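PDB 4MKQ: monalysin from Pseudomonas entomophila, which forms pores in host membranes as an aerolysin-like toxin, damaging the Drosophila intestine and lysing cells, here in a variant lacking the membrane-spanning segment. Local coordinates for residues Val72-Val77 with Asn127-Leu132. Sequence-based numbering, arbitrary orientation.
Sequences VIYQVV and NAVTPL
The ring of Tyr74 meets the loop Asn127-Leu132 with its rim: the carbonyl oxygen of Val129, CG of Pro131 and CA of Ala128 all lie near the ring plane. Tyr61 of strand 46-65 meets the same ring with its plane modestly inclined, and Pro26 also touches the Tyr74 side chain. With CG of Tyr74 anti to its own carbonyl carbon (chi1 -70°), the phenol reaches from the strand to the loop backbone. There its hydroxyl donates a hydrogen bond to Val129 O, 2.8 Å from OH; the oxygen is approached in the carbonyl plane on a lone pair, at a C=O...OH angle of 124°.

Two apolar groups of the loop lie beside the hydroxyl end of the ring. Ala128 CB lies 3.5 Å from Tyr74 OH, and Val129 CG2 packs 4.1 Å from Tyr74 CZ. Farther up the ring, Pro131 CG meets the edge 4.1 Å from Tyr74 CE1, the two side chains running at about a right angle to each other. Val72, two residues earlier on the strand, adds CG2 against Ala128 CB at 4.1 Å.

The example illustrates how one buried tyrosine on a strand can join a loop to a sheet, its ring packing against loop side chains while its hydroxyl bonds to the loop backbone. Here it joins the loop between strand 106-124 and helix 134-144 to strand 71-84 of the long, mainly antiparallel sheet of an aerolysin-like pore-forming toxin.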
loop_
_atom_site.group_PDB
_atom_site.type_symbol
_atom_site.label_atom_id
_atom_site.label_comp_id
_atom_site.label_asym_id
_atom_site.label_seq_id
_atom_site.Cartn_x
_atom_site.Cartn_y
_atom_site.Cartn_z
ATOM N N VAL A 72 2.077 -11.414 16.333
ATOM C CA VAL A 72 2.567 -11.757 15.007
ATOM C C VAL A 72 1.444 -11.618 13.965
ATOM O O VAL A 72 0.373 -12.196 14.145
ATOM C CB VAL A 72 3.186 -13.175 15.009
ATOM C CG1 VAL A 72 3.612 -13.569 13.620
ATOM C CG2 VAL A 72 4.362 -13.283 15.977
ATOM N N ILE A 73 1.707 -10.866 12.875
ATOM C CA ILE A 73 0.761 -10.643 11.778
ATOM C C ILE A 73 1.119 -11.536 10.582
ATOM O O ILE A 73 2.268 -11.544 10.135
ATOM C CB ILE A 73 0.631 -9.136 11.391
ATOM C CG1 ILE A 73 0.366 -8.255 12.639
ATOM C CG2 ILE A 73 -0.459 -8.924 10.324
ATOM C CD1 ILE A 73 0.661 -6.743 12.481
ATOM N N TYR A 74 0.124 -12.291 10.082
ATOM C CA TYR A 74 0.261 -13.191 8.937
ATOM C C TYR A 74 -0.571 -12.730 7.752
ATOM O O TYR A 74 -1.585 -12.060 7.931
ATOM C CB TYR A 74 -0.150 -14.621 9.315
ATOM C CG TYR A 74 0.805 -15.315 10.254
ATOM C CD1 TYR A 74 1.983 -15.885 9.785
ATOM C CD2 TYR A 74 0.497 -15.469 11.603
ATOM C CE1 TYR A 74 2.841 -16.577 10.637
ATOM C CE2 TYR A 74 1.353 -16.150 12.467
ATOM C CZ TYR A 74 2.529 -16.694 11.980
ATOM O OH TYR A 74 3.386 -17.348 12.830
ATOM N N GLN A 75 -0.148 -13.132 6.549
ATOM C CA GLN A 75 -0.762 -12.840 5.248
ATOM C C GLN A 75 -0.786 -14.144 4.455
ATOM O O GLN A 75 0.008 -15.039 4.751
ATOM C CB GLN A 75 0.142 -11.857 4.493
ATOM C CG GLN A 75 -0.555 -10.667 3.868
ATOM C CD GLN A 75 0.416 -9.544 3.577
ATOM O OE1 GLN A 75 1.639 -9.736 3.478
ATOM N NE2 GLN A 75 -0.115 -8.341 3.414
ATOM N N VAL A 76 -1.635 -14.238 3.418
ATOM C CA VAL A 76 -1.695 -15.424 2.558
ATOM C C VAL A 76 -0.998 -15.150 1.228
ATOM O O VAL A 76 -1.295 -14.155 0.565
ATOM C CB VAL A 76 -3.144 -15.969 2.365
ATOM C CG1 VAL A 76 -3.220 -17.011 1.247
ATOM C CG2 VAL A 76 -3.686 -16.552 3.660
ATOM N N VAL A 77 -0.076 -16.039 0.844
ATOM C CA VAL A 77 0.597 -15.986 -0.451
ATOM C C VAL A 77 -0.049 -17.084 -1.299
ATOM O O VAL A 77 -0.001 -18.257 -0.924
ATOM C CB VAL A 77 2.134 -16.142 -0.370
ATOM C CG1 VAL A 77 2.766 -15.990 -1.746
ATOM C CG2 VAL A 77 2.738 -15.137 0.590
ATOM N N ASN A 127 0.931 -18.811 19.821
ATOM C CA ASN A 127 0.228 -19.563 18.780
ATOM C C ASN A 127 0.931 -19.451 17.417
ATOM O O ASN A 127 0.495 -20.100 16.463
ATOM C CB ASN A 127 -1.226 -19.098 18.643
ATOM C CG ASN A 127 -2.095 -19.168 19.874
ATOM O OD1 ASN A 127 -2.028 -20.081 20.713
ATOM N ND2 ASN A 127 -3.041 -18.261 19.918
ATOM N N ALA A 128 2.002 -18.634 17.318
ATOM C CA ALA A 128 2.755 -18.420 16.075
ATOM C C ALA A 128 3.411 -19.689 15.520
ATOM O O ALA A 128 3.872 -20.539 16.284
ATOM C CB ALA A 128 3.798 -17.329 16.270
ATOM N N VAL A 129 3.429 -19.807 14.180
ATOM C CA VAL A 129 4.017 -20.923 13.429
ATOM C C VAL A 129 5.200 -20.451 12.586
ATOM O O VAL A 129 5.310 -19.256 12.303
ATOM C CB VAL A 129 2.985 -21.700 12.565
ATOM C CG1 VAL A 129 2.071 -22.559 13.430
ATOM C CG2 VAL A 129 2.183 -20.771 11.656
ATOM N N THR A 130 6.070 -21.391 12.177
ATOM C CA THR A 130 7.228 -21.105 11.330
ATOM C C THR A 130 6.736 -21.079 9.871
ATOM O O THR A 130 6.322 -22.124 9.359
ATOM C CB THR A 130 8.351 -22.135 11.572
ATOM O OG1 THR A 130 8.568 -22.283 12.978
ATOM C CG2 THR A 130 9.656 -21.752 10.884
ATOM N N PRO A 131 6.734 -19.906 9.194
ATOM C CA PRO A 131 6.251 -19.868 7.809
ATOM C C PRO A 131 7.174 -20.581 6.835
ATOM O O PRO A 131 8.384 -20.638 7.058
ATOM C CB PRO A 131 6.183 -18.366 7.491
ATOM C CG PRO A 131 6.310 -17.668 8.802
ATOM C CD PRO A 131 7.164 -18.565 9.632
ATOM N N LEU A 132 6.592 -21.124 5.756
ATOM C CA LEU A 132 7.339 -21.782 4.689
ATOM C C LEU A 132 7.991 -20.689 3.846
ATOM O O LEU A 132 7.457 -19.579 3.767
ATOM C CB LEU A 132 6.401 -22.622 3.798
ATOM C CG LEU A 132 5.717 -23.836 4.427
ATOM C CD1 LEU A 132 4.504 -24.249 3.615
ATOM C CD2 LEU A 132 6.673 -25.006 4.563
#